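Discoidin-2 (Dictyostelium discoideum, PDB 2VM9) binds galactose and N-acetylgalactosamine as a homotrimeric, calcium-containing lectin, and may take part in spore formation and spore coat assembly. Local coordinates at residues L97-W102 with K130-A135; G167-G172 with I185-K190; S77-G82 with S146-L151; S197-S202 with Y250-F255. All blocks are in the same frame, centred on the assembly; numbering follows the deposited sequence. Where two conformers were deposited one is given.

Contact 1: L97-W102 with K130-A135; sequences LDNVNW and KARSIA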
loop_
_atom_site.group_PDB
_atom_site.type_symbol
_atom_site.label_atom_id
_atom_site.label_comp_id
_atom_site.label_asym_id
_atom_site.label_seq_id
_atom_site.Cartn_x
_atom_site.Cartn_y
_atom_site.Cartn_z
ATOM N N LEU A 97 14.015 -6.410 -2.134
ATOM C CA LEU A 97 12.654 -6.590 -1.639
ATOM C C LEU A 97 12.424 -5.744 -0.369
ATOM O O LEU A 97 11.378 -5.094 -0.240
ATOM C CB LEU A 97 12.355 -8.077 -1.401
ATOM C CG LEU A 97 10.952 -8.409 -0.872
ATOM C CD1 LEU A 97 9.815 -7.889 -1.772
ATOM C CD2 LEU A 97 10.838 -9.929 -0.652
ATOM N N ASP A 98 13.393 -5.723 0.539
ATOM C CA ASP A 98 13.203 -5.013 1.823
ATOM C C ASP A 98 13.771 -3.586 1.864
ATOM O O ASP A 98 13.652 -2.890 2.890
ATOM C CB ASP A 98 13.780 -5.830 2.989
ATOM C CG ASP A 98 15.274 -6.104 2.843
ATOM O OD1 ASP A 98 15.973 -5.450 2.018
ATOM O OD2 ASP A 98 15.771 -6.994 3.577
ATOM N N ASN A 99 14.381 -3.151 0.757
ATOM C CA ASN A 99 15.021 -1.820 0.680
ATOM C C ASN A 99 16.202 -1.621 1.649
ATOM O O ASN A 99 16.578 -0.500 1.969
ATOM C CB ASN A 99 13.998 -0.693 0.829
ATOM C CG ASN A 99 13.003 -0.673 -0.308
ATOM O OD1 ASN A 99 11.804 -0.846 -0.098
ATOM N ND2 ASN A 99 13.498 -0.467 -1.524
ATOM N N VAL A 100 16.783 -2.732 2.086
ATOM C CA VAL A 100 17.966 -2.725 2.920
ATOM C C VAL A 100 19.027 -3.593 2.223
ATOM O O VAL A 100 20.153 -3.158 2.008
ATOM C CB VAL A 100 17.656 -3.291 4.325
ATOM C CG1 VAL A 100 18.961 -3.458 5.130
ATOM C CG2 VAL A 100 16.613 -2.412 5.065
ATOM N N ASN A 101 18.634 -4.815 1.869
ATOM C CA ASN A 101 19.511 -5.793 1.241
ATOM C C ASN A 101 19.247 -5.862 -0.256
ATOM O O ASN A 101 18.138 -6.184 -0.685
ATOM C CB ASN A 101 19.307 -7.167 1.885
ATOM C CG ASN A 101 19.625 -7.150 3.377
ATOM O OD1 ASN A 101 20.789 -7.004 3.773
ATOM N ND2 ASN A 101 18.583 -7.236 4.211
ATOM N N TRP A 102 20.281 -5.534 -1.027
ATOM C CA TRP A 102 20.216 -5.570 -2.485
ATOM C C TRP A 102 20.896 -6.816 -3.009
ATOM O O TRP A 102 21.893 -7.270 -2.439
ATOM C CB TRP A 102 20.888 -4.349 -3.083
ATOM C CG TRP A 102 20.053 -3.126 -2.959
ATOM C CD1 TRP A 102 19.800 -2.391 -1.816
ATOM C CD2 TRP A 102 19.307 -2.509 -4.009
ATOM N NE1 TRP A 102 18.949 -1.351 -2.113
ATOM C CE2 TRP A 102 18.640 -1.391 -3.450
ATOM C CE3 TRP A 102 19.155 -2.778 -5.376
ATOM C CZ2 TRP A 102 17.831 -0.546 -4.212
ATOM C CZ3 TRP A 102 18.354 -1.934 -6.136
ATOM C CH2 TRP A 102 17.683 -0.839 -5.544
ATOM N N LYS A 130 10.752 -10.335 -7.657
ATOM C CA LYS A 130 9.921 -9.817 -6.593
ATOM C C LYS A 130 10.730 -8.726 -5.872
ATOM O O LYS A 130 11.773 -8.998 -5.265
ATOM C CB LYS A 130 9.583 -10.955 -5.642
ATOM C CG LYS A 130 8.616 -10.587 -4.583
ATOM C CD LYS A 130 8.334 -11.809 -3.724
ATOM C CE LYS A 130 7.896 -11.393 -2.371
ATOM N NZ LYS A 130 7.682 -12.610 -1.515
ATOM N N ALA A 131 10.266 -7.485 -5.980
ATOM C CA ALA A 131 11.077 -6.357 -5.511
ATOM C C ALA A 131 10.244 -5.107 -5.227
ATOM O O ALA A 131 9.190 -4.907 -5.820
ATOM C CB ALA A 131 12.145 -6.039 -6.554
ATOM N N ARG A 132 10.741 -4.279 -4.312
ATOM C CA ARG A 132 10.219 -2.926 -4.108
ATOM C C ARG A 132 10.986 -1.944 -4.971
ATOM O O ARG A 132 10.378 -1.066 -5.541
ATOM C CB ARG A 132 10.274 -2.507 -2.639
ATOM C CG ARG A 132 9.191 -3.190 -1.808
ATOM C CD ARG A 132 9.197 -2.654 -0.366
ATOM N NE ARG A 132 7.988 -3.106 0.320
ATOM C CZ ARG A 132 7.850 -4.275 0.940
ATOM N NH1 ARG A 132 8.860 -5.129 1.009
ATOM N NH2 ARG A 132 6.694 -4.576 1.531
ATOM N N SER A 133 12.304 -2.130 -5.087
ATOM C CA SER A 133 13.117 -1.255 -5.948
ATOM C C SER A 133 14.023 -2.073 -6.843
ATOM O O SER A 133 14.450 -3.177 -6.479
ATOM C CB SER A 133 13.916 -0.259 -5.116
ATOM O OG SER A 133 13.028 0.493 -4.287
ATOM N N ILE A 134 14.293 -1.544 -8.026
ATOM C CA ILE A 134 15.118 -2.256 -8.993
ATOM C C ILE A 134 16.002 -1.206 -9.658
ATOM O O ILE A 134 15.579 -0.052 -9.784
ATOM C CB ILE A 134 14.215 -3.028 -10.004
ATOM C CG1 ILE A 134 15.051 -3.886 -10.956
ATOM C CG2 ILE A 134 13.308 -2.073 -10.782
ATOM C CD1 ILE A 134 14.207 -4.934 -11.698
ATOM N N ALA A 135 17.224 -1.568 -10.042
ATOM C CA ALA A 135 18.133 -0.570 -10.633
ATOM C C ALA A 135 18.763 -1.183 -11.865
ATOM O O ALA A 135 19.242 -2.336 -11.810
ATOM C CB ALA A 135 19.245 -0.179 -9.638
#
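K130 meets L97 through its extended chain: CE lies 3.7 Å from L97 CD2 and 4.0 Å from L97 CD1, the two side chains crossing obliquely. At A131 the backbones come close, the CA atoms of A131 and L97 being 4.2 Å apart. R132 lies at the bend between strands 121-131 and 133-142, and with S133 pairs opposite T96 as a classic beta bulge. R132 NH1 donates to L97 O at 2.8 Å; that oxygen is in the guanidinium plane, whereas NH1 stands 36° out of the carbonyl plane. The N99 side chain crosses that of R132 at about a right angle, OD1 3.2 Å from R132 CD. S133 OG accepts from N99 ND2 at 3.0 Å, a bent bond of 133°, but its stronger partner is N13 O of the second subunit. W102 reaches S133 and A135 obliquely, with CZ3 4.0 Å from A135 CB. D98 OD1 shapes the loop itself, accepting from V100 N in an Asx turn and from N101 N in an Asx motif. Within the discoidin-type beta-sandwich, the 97-102 loop, which links strands 87-96 and 102-112, packs against this bend, with strand 70-79 touching L97, K130 and R132.

Contact 2: G167-G172 with I185-K190; sequences GEVSIG and IVRHVK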
loop_
_atom_site.group_PDB
_atom_site.type_symbol
_atom_site.label_atom_id
_atom_site.label_comp_id
_atom_site.label_asym_id
_atom_site.label_seq_id
_atom_site.Cartn_x
_atom_site.Cartn_y
_atom_site.Cartn_z
ATOM N N GLY A 167 -15.001 -6.930 15.250
ATOM C CA GLY A 167 -15.803 -6.685 16.447
ATOM C C GLY A 167 -16.368 -8.004 16.949
ATOM O O GLY A 167 -16.031 -9.074 16.455
ATOM N N GLU A 168 -17.216 -7.905 17.951
ATOM C CA GLU A 168 -17.863 -9.093 18.487
ATOM C C GLU A 168 -19.337 -8.801 18.692
ATOM O O GLU A 168 -19.745 -7.649 18.855
ATOM C CB GLU A 168 -17.211 -9.553 19.779
ATOM C CG GLU A 168 -17.360 -8.654 20.991
ATOM C CD GLU A 168 -17.089 -9.442 22.287
ATOM O OE1 GLU A 168 -15.938 -9.810 22.540
ATOM O OE2 GLU A 168 -18.049 -9.707 23.044
ATOM N N VAL A 169 -20.130 -9.852 18.693
ATOM C CA VAL A 169 -21.558 -9.693 18.858
ATOM C C VAL A 169 -22.099 -10.948 19.560
ATOM O O VAL A 169 -21.682 -12.047 19.245
ATOM C CB VAL A 169 -22.260 -9.414 17.485
ATOM C CG1 VAL A 169 -21.890 -10.453 16.435
ATOM C CG2 VAL A 169 -23.775 -9.263 17.636
ATOM N N SER A 170 -23.029 -10.755 20.484
ATOM C CA SER A 170 -23.637 -11.868 21.229
ATOM C C SER A 170 -25.139 -11.718 21.216
ATOM O O SER A 170 -25.671 -10.648 20.900
ATOM C CB SER A 170 -23.180 -11.838 22.698
ATOM O OG SER A 170 -21.764 -11.917 22.836
ATOM N N ILE A 171 -25.839 -12.794 21.566
ATOM C CA ILE A 171 -27.284 -12.679 21.750
ATOM C C ILE A 171 -27.548 -11.721 22.912
ATOM O O ILE A 171 -28.304 -10.750 22.763
ATOM C CB ILE A 171 -27.922 -14.052 22.032
ATOM C CG1 ILE A 171 -27.657 -15.003 20.854
ATOM C CG2 ILE A 171 -29.450 -13.886 22.262
ATOM C CD1 ILE A 171 -28.141 -16.441 21.061
ATOM N N GLY A 172 -26.921 -11.993 24.060
ATOM C CA GLY A 172 -26.924 -11.044 25.164
ATOM C C GLY A 172 -28.171 -11.086 26.010
ATOM O O GLY A 172 -28.306 -10.308 26.967
ATOM N N ILE A 185 -32.911 -14.768 16.052
ATOM C CA ILE A 185 -32.910 -13.376 16.502
ATOM C C ILE A 185 -31.805 -12.652 15.760
ATOM O O ILE A 185 -30.795 -13.258 15.394
ATOM C CB ILE A 185 -32.760 -13.235 18.009
ATOM C CG1 ILE A 185 -31.476 -13.871 18.560
ATOM C CG2 ILE A 185 -33.973 -13.780 18.714
ATOM C CD1 ILE A 185 -30.261 -12.863 18.487
ATOM N N VAL A 186 -32.013 -11.370 15.533
ATOM C CA VAL A 186 -31.068 -10.598 14.766
ATOM C C VAL A 186 -30.452 -9.602 15.728
ATOM O O VAL A 186 -31.182 -8.940 16.481
ATOM C CB VAL A 186 -31.785 -9.834 13.614
ATOM C CG1 VAL A 186 -30.910 -8.698 13.095
ATOM C CG2 VAL A 186 -32.141 -10.773 12.518
ATOM N N ARG A 187 -29.131 -9.498 15.699
ATOM C CA ARG A 187 -28.445 -8.403 16.366
ATOM C C ARG A 187 -27.838 -7.532 15.295
ATOM O O ARG A 187 -27.044 -8.008 14.483
ATOM C CB ARG A 187 -27.347 -8.921 17.303
ATOM C CG ARG A 187 -27.881 -9.648 18.518
ATOM C CD ARG A 187 -28.657 -8.686 19.413
ATOM N NE ARG A 187 -29.318 -9.362 20.524
ATOM C CZ ARG A 187 -30.596 -9.747 20.534
ATOM N NH1 ARG A 187 -31.383 -9.548 19.477
ATOM N NH2 ARG A 187 -31.101 -10.331 21.617
ATOM N N HIS A 188 -28.203 -6.247 15.293
ATOM C CA HIS A 188 -27.617 -5.368 14.302
ATOM C C HIS A 188 -26.311 -4.807 14.793
ATOM O O HIS A 188 -26.189 -4.345 15.931
ATOM C CB HIS A 188 -28.541 -4.245 13.829
ATOM C CG HIS A 188 -27.933 -3.432 12.732
ATOM N ND1 HIS A 188 -27.900 -3.860 11.422
ATOM C CD2 HIS A 188 -27.272 -2.251 12.760
ATOM C CE1 HIS A 188 -27.274 -2.960 10.686
ATOM N NE2 HIS A 188 -26.884 -1.976 11.475
ATOM N N VAL A 189 -25.304 -4.915 13.936
ATOM C CA VAL A 189 -23.955 -4.489 14.226
ATOM C C VAL A 189 -23.650 -3.263 13.367
ATOM O O VAL A 189 -23.869 -3.269 12.168
ATOM C CB VAL A 189 -22.948 -5.636 13.948
ATOM C CG1 VAL A 189 -21.521 -5.214 14.287
ATOM C CG2 VAL A 189 -23.353 -6.910 14.747
ATOM N N LYS A 190 -23.171 -2.208 14.001
ATOM C CA LYS A 190 -22.735 -1.023 13.262
ATOM C C LYS A 190 -21.213 -1.039 13.259
ATOM O O LYS A 190 -20.595 -1.222 14.311
ATOM C CB LYS A 190 -23.278 0.238 13.951
ATOM C CG LYS A 190 -22.985 1.532 13.201
ATOM C CD LYS A 190 -23.493 2.755 13.982
ATOM C CE LYS A 190 -22.424 3.858 14.028
ATOM N NZ LYS A 190 -21.152 3.405 14.725
#
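V169 and V189 face each other across the interior of the H-type lectin beta-sandwich, where strand 167-170 of one three-stranded sheet lies over strand 185-190 of the other. The segment axes approach to 8.2 Å at 156°, so the strands run nearly antiparallel, yet this spacing is that of facing sheets and the link is made by side chains. V169 CG2, anti to its backbone N, touches two partners: it is 3.7 Å from V189 CG2 and 3.6 Å from R187 CB. Further along, I171 and I185 meet at about a right angle, I171 CG2 lying 4.0 Å from I185 CD1. The R187 side chain also crosses that of I171 at about a right angle, its NH2 touching the same CG2. Its chain bends at chi2 (-65°), placing CD off the extended path, and CG passes 3.4 Å from S170 O.

The guanidinium is held on several sides. I185 CD1 covers one face, offset toward the rim, while I171 O lies at the edge. NH1 turns back to V186 O within its own strand, and NH2 forms a salt bridge with D173, so the charge has a partner just beyond the 167-172 segment. I171 is about 8 Å from the carbohydrate-binding D209, side chain to side chain, which sets this end of the sandwich close to the sugar site. On I171 O itself, R187 NE donates at 2.8 Å in the carbonyl plane on a lone pair, and R187 NH2 adds a weak bond at 3.1 Å.

Contact 3: S77-G82 with S146-L151; sequences STQGRG and SLRWEL. With PO4 (phosphate ion), chain G.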
loop_
_atom_site.group_PDB
_atom_site.type_symbol
_atom_site.label_atom_id
_atom_site.label_comp_id
_atom_site.label_asym_id
_atom_site.label_seq_id
_atom_site.Cartn_x
_atom_site.Cartn_y
_atom_site.Cartn_z
ATOM N N SER A 77 12.336 -3.631 -20.769
ATOM C CA SER A 77 12.668 -3.304 -22.138
ATOM C C SER A 77 13.590 -2.093 -22.113
ATOM O O SER A 77 13.333 -1.163 -21.357
ATOM C CB SER A 77 11.430 -2.930 -22.923
ATOM O OG SER A 77 10.663 -4.104 -23.148
ATOM N N THR A 78 14.639 -2.118 -22.921
ATOM C CA THR A 78 15.520 -0.946 -23.078
ATOM C C THR A 78 15.640 -0.559 -24.548
ATOM O O THR A 78 15.436 -1.368 -25.458
ATOM C CB THR A 78 16.943 -1.156 -22.471
ATOM O OG1 THR A 78 17.666 -2.119 -23.249
ATOM C CG2 THR A 78 16.845 -1.636 -20.994
ATOM N N GLN A 79 16.026 0.692 -24.750
ATOM C CA GLN A 79 16.110 1.290 -26.044
ATOM C C GLN A 79 17.232 2.318 -25.932
ATOM O O GLN A 79 17.568 2.806 -24.840
ATOM C CB GLN A 79 14.750 1.932 -26.295
ATOM C CG GLN A 79 14.456 2.458 -27.627
ATOM C CD GLN A 79 13.016 2.971 -27.647
ATOM O OE1 GLN A 79 12.541 3.535 -26.651
ATOM N NE2 GLN A 79 12.325 2.789 -28.766
ATOM N N GLY A 80 17.824 2.658 -27.062
ATOM C CA GLY A 80 18.797 3.724 -27.050
ATOM C C GLY A 80 18.126 5.101 -27.060
ATOM O O GLY A 80 16.910 5.264 -26.802
ATOM N N ARG A 81 18.952 6.086 -27.338
ATOM C CA ARG A 81 18.519 7.485 -27.367
ATOM C C ARG A 81 17.869 7.825 -28.695
ATOM O O ARG A 81 18.423 7.512 -29.762
ATOM C CB ARG A 81 19.733 8.395 -27.116
ATOM C CG ARG A 81 19.420 9.868 -27.242
ATOM C CD ARG A 81 20.568 10.749 -26.715
ATOM N NE ARG A 81 20.227 12.136 -26.986
ATOM C CZ ARG A 81 20.968 13.184 -26.664
ATOM N NH1 ARG A 81 22.126 13.013 -26.016
ATOM N NH2 ARG A 81 20.534 14.412 -26.981
ATOM N N GLY A 82 16.721 8.503 -28.657
ATOM C CA GLY A 82 15.992 8.769 -29.917
ATOM C C GLY A 82 16.641 9.753 -30.889
ATOM O O GLY A 82 16.518 9.582 -32.111
ATOM N N SER A 146 23.109 6.458 -22.456
ATOM C CA SER A 146 21.827 7.072 -22.763
ATOM C C SER A 146 20.851 5.937 -23.030
ATOM O O SER A 146 21.150 4.994 -23.779
ATOM C CB SER A 146 21.923 7.991 -24.005
ATOM O OG SER A 146 22.865 9.048 -23.811
ATOM N N LEU A 147 19.664 6.013 -22.424
ATOM C CA LEU A 147 18.709 4.941 -22.650
ATOM C C LEU A 147 17.288 5.404 -22.407
ATOM O O LEU A 147 17.040 6.435 -21.738
ATOM C CB LEU A 147 19.006 3.704 -21.784
ATOM C CG LEU A 147 18.790 3.902 -20.267
ATOM C CD1 LEU A 147 17.344 3.642 -19.853
ATOM C CD2 LEU A 147 19.722 3.023 -19.455
ATOM N N ARG A 148 16.366 4.627 -22.968
ATOM C CA ARG A 148 14.960 4.685 -22.614
ATOM C C ARG A 148 14.579 3.265 -22.201
ATOM O O ARG A 148 15.237 2.313 -22.597
ATOM C CB ARG A 148 14.102 5.153 -23.790
ATOM C CG ARG A 148 14.333 6.627 -24.142
ATOM C CD ARG A 148 13.623 6.992 -25.472
ATOM N NE ARG A 148 14.364 6.393 -26.593
ATOM C CZ ARG A 148 13.929 6.356 -27.853
ATOM N NH1 ARG A 148 12.738 6.892 -28.172
ATOM N NH2 ARG A 148 14.661 5.756 -28.796
ATOM N N TRP A 149 13.537 3.133 -21.375
ATOM C CA TRP A 149 13.211 1.832 -20.810
ATOM C C TRP A 149 11.801 1.793 -20.261
ATOM O O TRP A 149 11.146 2.839 -20.096
ATOM C CB TRP A 149 14.214 1.426 -19.712
ATOM C CG TRP A 149 14.186 2.276 -18.469
ATOM C CD1 TRP A 149 13.942 3.634 -18.371
ATOM C CD2 TRP A 149 14.423 1.814 -17.140
ATOM N NE1 TRP A 149 14.012 4.025 -17.034
ATOM C CE2 TRP A 149 14.338 2.933 -16.277
ATOM C CE3 TRP A 149 14.735 0.560 -16.594
ATOM C CZ2 TRP A 149 14.513 2.819 -14.887
ATOM C CZ3 TRP A 149 14.920 0.451 -15.235
ATOM C CH2 TRP A 149 14.820 1.583 -14.390
ATOM N N GLU A 150 11.355 0.569 -19.995
ATOM C CA GLU A 150 10.101 0.340 -19.317
ATOM C C GLU A 150 10.257 -0.919 -18.481
ATOM O O GLU A 150 11.065 -1.814 -18.795
ATOM C CB GLU A 150 8.957 0.209 -20.324
ATOM C CG GLU A 150 7.551 -0.031 -19.703
ATOM C CD GLU A 150 7.147 1.071 -18.713
ATOM O OE1 GLU A 150 6.304 1.909 -19.080
ATOM O OE2 GLU A 150 7.654 1.078 -17.570
ATOM N N LEU A 151 9.512 -0.955 -17.383
ATOM C CA LEU A 151 9.508 -2.096 -16.483
ATOM C C LEU A 151 8.099 -2.601 -16.461
ATOM O O LEU A 151 7.175 -1.803 -16.254
ATOM C CB LEU A 151 9.889 -1.615 -15.077
ATOM C CG LEU A 151 11.382 -1.344 -14.869
ATOM C CD1 LEU A 151 11.589 -0.514 -13.624
ATOM C CD2 LEU A 151 12.190 -2.691 -14.812
HETATM P P PO4 G . 22.966 17.037 -26.505
HETATM O O1 PO4 G . 24.335 16.799 -27.122
HETATM O O2 PO4 G . 22.560 15.903 -25.744
HETATM O O3 PO4 G . 22.003 17.304 -27.643
HETATM O O4 PO4 G . 23.023 18.309 -25.693
#
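R148 grips the carbonyl of G80 side-on with two nitrogens, NE at 2.8 Å from G80 O and NH2 at 3.0 Å from the same atom. G80 O lies 4° out of the guanidinium plane; NE approaches it nearly along the C=O axis, whereas NH2 stands well above the carbonyl plane. The chain reaches this oxygen by bending at chi3 (-73°), which swings NE out of the extended line. Over one face of the guanidinium lies the Q79 amide, stacked with the planes 12° apart and OE1 above the centre, 3.4 Å from R148 CZ. G82 N covers the opposite face near the rim.

The stack is built on the antiparallel ladder of strands 70-79 and 146-153, part of the F5/8 type C (discoidin) beta-sandwich. S77 with E150 and Q79 with R148 are hydrogen-bonded pairs, and T78 with W149 is the non-hydrogen-bonded pair between them; S77 N to E150 O is 3.0 Å. A second shell fixes the stacked groups: N36 N donates to Q79 OE1, Q79 NE2 binds N118 O, and R148 reaches N118 OD1 and F37 O. R81, from the predicted Arg-Gly-Asp attachment motif, packs its CB 3.8 Å from S146 CB, then extends away to a salt bridge with D83. Its NH1 and NH2 both donate to O2 of a phosphate, at 2.9 and 2.8 Å, probably a crystallisation component.

Both stacked groups thus have their polar atoms engaged in a buried setting. The two donors of R148 probably polarise the G80 carbonyl, and the nearby Q79 OE1 is consistent with further stabilisation of the guanidinium charge.

Contact 4: S197-S202 with Y250-F255; sequences SVPIVS and YVAVEF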
loop_
_atom_site.group_PDB
_atom_site.type_symbol
_atom_site.label_atom_id
_atom_site.label_comp_id
_atom_site.label_asym_id
_atom_site.label_seq_id
_atom_site.Cartn_x
_atom_site.Cartn_y
_atom_site.Cartn_z
ATOM N N SER A 197 -17.422 0.934 0.333
ATOM C CA SER A 197 -18.260 0.002 -0.421
ATOM C C SER A 197 -18.638 -1.159 0.511
ATOM O O SER A 197 -18.139 -1.237 1.645
ATOM C CB SER A 197 -17.521 -0.530 -1.640
ATOM O OG SER A 197 -16.387 -1.275 -1.232
ATOM N N VAL A 198 -19.516 -2.037 0.039
ATOM C CA VAL A 198 -20.065 -3.089 0.912
ATOM C C VAL A 198 -18.994 -4.154 1.155
ATOM O O VAL A 198 -18.442 -4.727 0.204
ATOM C CB VAL A 198 -21.344 -3.706 0.322
ATOM C CG1 VAL A 198 -21.927 -4.775 1.268
ATOM C CG2 VAL A 198 -22.387 -2.616 0.036
ATOM N N PRO A 199 -18.677 -4.423 2.433
ATOM C CA PRO A 199 -17.677 -5.455 2.706
ATOM C C PRO A 199 -18.266 -6.872 2.739
ATOM O O PRO A 199 -19.482 -7.041 2.645
ATOM C CB PRO A 199 -17.194 -5.089 4.101
ATOM C CG PRO A 199 -18.464 -4.531 4.768
ATOM C CD PRO A 199 -19.178 -3.786 3.668
ATOM N N ILE A 200 -17.400 -7.866 2.863
ATOM C CA ILE A 200 -17.854 -9.209 3.219
ATOM C C ILE A 200 -17.715 -9.273 4.741
ATOM O O ILE A 200 -17.011 -8.438 5.344
ATOM C CB ILE A 200 -17.054 -10.305 2.496
ATOM C CG1 ILE A 200 -15.577 -10.276 2.905
ATOM C CG2 ILE A 200 -17.216 -10.160 0.969
ATOM C CD1 ILE A 200 -15.253 -10.878 4.324
ATOM N N VAL A 201 -18.434 -10.181 5.390
ATOM C CA VAL A 201 -18.310 -10.256 6.846
ATOM C C VAL A 201 -18.169 -11.724 7.219
ATOM O O VAL A 201 -19.106 -12.522 7.050
ATOM C CB VAL A 201 -19.517 -9.621 7.596
ATOM C CG1 VAL A 201 -19.409 -9.868 9.105
ATOM C CG2 VAL A 201 -19.621 -8.098 7.339
ATOM N N SER A 202 -16.995 -12.049 7.748
ATOM C CA SER A 202 -16.675 -13.407 8.176
ATOM C C SER A 202 -16.841 -13.513 9.677
ATOM O O SER A 202 -16.562 -12.563 10.408
ATOM C CB SER A 202 -15.240 -13.760 7.793
ATOM O OG SER A 202 -15.149 -13.882 6.393
ATOM N N TYR A 250 -16.380 -11.085 14.515
ATOM C CA TYR A 250 -16.499 -10.910 13.071
ATOM C C TYR A 250 -15.298 -10.162 12.507
ATOM O O TYR A 250 -14.655 -9.361 13.210
ATOM C CB TYR A 250 -17.795 -10.185 12.698
ATOM C CG TYR A 250 -17.785 -8.679 12.960
ATOM C CD1 TYR A 250 -17.198 -7.788 12.029
ATOM C CD2 TYR A 250 -18.364 -8.148 14.111
ATOM C CE1 TYR A 250 -17.182 -6.413 12.258
ATOM C CE2 TYR A 250 -18.363 -6.747 14.357
ATOM C CZ TYR A 250 -17.777 -5.897 13.408
ATOM O OH TYR A 250 -17.757 -4.532 13.624
ATOM N N VAL A 251 -15.022 -10.429 11.233
ATOM C CA VAL A 251 -13.966 -9.730 10.496
ATOM C C VAL A 251 -14.634 -9.263 9.200
ATOM O O VAL A 251 -15.046 -10.084 8.387
ATOM C CB VAL A 251 -12.748 -10.645 10.221
ATOM C CG1 VAL A 251 -11.682 -9.900 9.384
ATOM C CG2 VAL A 251 -12.108 -11.152 11.564
ATOM N N ALA A 252 -14.825 -7.947 9.081
ATOM C CA ALA A 252 -15.429 -7.363 7.893
ATOM C C ALA A 252 -14.283 -6.910 6.995
ATOM O O ALA A 252 -13.384 -6.186 7.457
ATOM C CB ALA A 252 -16.289 -6.203 8.262
ATOM N N VAL A 253 -14.313 -7.352 5.744
ATOM C CA VAL A 253 -13.208 -7.093 4.817
ATOM C C VAL A 253 -13.741 -6.379 3.581
ATOM O O VAL A 253 -14.671 -6.843 2.930
ATOM C CB VAL A 253 -12.479 -8.397 4.379
ATOM C CG1 VAL A 253 -11.284 -8.065 3.473
ATOM C CG2 VAL A 253 -12.007 -9.208 5.600
ATOM N N GLU A 254 -13.116 -5.250 3.244
ATOM C CA GLU A 254 -13.520 -4.491 2.053
ATOM C C GLU A 254 -12.429 -4.596 1.011
ATOM O O GLU A 254 -11.273 -4.292 1.304
ATOM C CB GLU A 254 -13.738 -3.018 2.412
ATOM C CG GLU A 254 -14.343 -2.221 1.252
ATOM C CD GLU A 254 -14.216 -0.716 1.408
ATOM O OE1 GLU A 254 -13.326 -0.248 2.148
ATOM O OE2 GLU A 254 -14.999 -0.007 0.741
ATOM N N PHE A 255 -12.801 -5.014 -0.203
ATOM C CA PHE A 255 -11.827 -5.281 -1.250
ATOM C C PHE A 255 -11.759 -4.163 -2.258
ATOM O O PHE A 255 -12.756 -3.485 -2.517
ATOM C CB PHE A 255 -12.167 -6.575 -1.991
ATOM C CG PHE A 255 -12.086 -7.798 -1.137
ATOM C CD1 PHE A 255 -10.850 -8.322 -0.770
ATOM C CD2 PHE A 255 -13.246 -8.433 -0.701
ATOM C CE1 PHE A 255 -10.766 -9.465 0.013
ATOM C CE2 PHE A 255 -13.177 -9.579 0.099
ATOM C CZ PHE A 255 -11.943 -10.100 0.450
HETATM O O HOH W 1 -15.627 -3.623 -2.983
HETATM O O HOH W 2 -15.445 -5.355 -0.781
#
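I200 lies alongside V253, both side chains pointing the same way, with I200 CD1 3.7 Å from V253 CB. Its CG1 also meets the F255 ring obliquely, 3.8 Å from CE2, while V253 CG1 covers one face of that ring toward its rim. V201 occupies the other face of the ladder: CG2 packs 3.9 Å from A252 CB, and CG1 approaches Y250 CB. These positions follow from the register, in which I200 with V253 and S202 with V251 are antiparallel hydrogen-bonded pairs flanking the non-hydrogen-bonded pair V201 with A252. I200 N to V253 O measures 2.9 Å, and the return bond from V253 N to I200 O completes the ring.

At the end of strand 243-254, E254 extends from a CG anti to its backbone N (chi1 -172°) to hold the turn at S197. One oxygen, OE2, takes both donors: S197 OG at 2.7 Å on the anti lone pair, and S197 N at 2.6 Å on the anti side but 28° out of the carboxylate plane. N257 ND2 is a third donor to it. Two waters join the segments, one bridging S197 OG and F255 O, the other V198 O and F255 N.

At the trimer interface, V166 of the second subunit packs on I200 and S202, and S202 of the third on V251. Within the H-type lectin domain, strand 243-254 is the middle strand of its three-stranded sheet, between 200-211 and 163-170.

Contacts 1 and 3 belong to the N-terminal beta-sandwich, with centres 21 Å apart, and touch through I134 CG2 and L151 CD1 at 3.7 Å. Contacts 2 and 4 share the lectin-like domain, their centres 16 Å apart: G167 O and Y250 N, at 2.8 Å, probably form a hydrogen bond between neighbouring strands, and V189 CG1 packs on Y250 CE2. The domains are well separated, contacts 2 and 3 having centres about 59 Å apart. Functional sites divide likewise: I171 of contact 2 is about 8 Å from D209 and 11 Å from W238 of the carbohydrate site, whereas R81 of contact 3 is about 9 Å from the calcium ligand D47, all side chain to side chain. Contacts 1 and 4 both touch the second subunit.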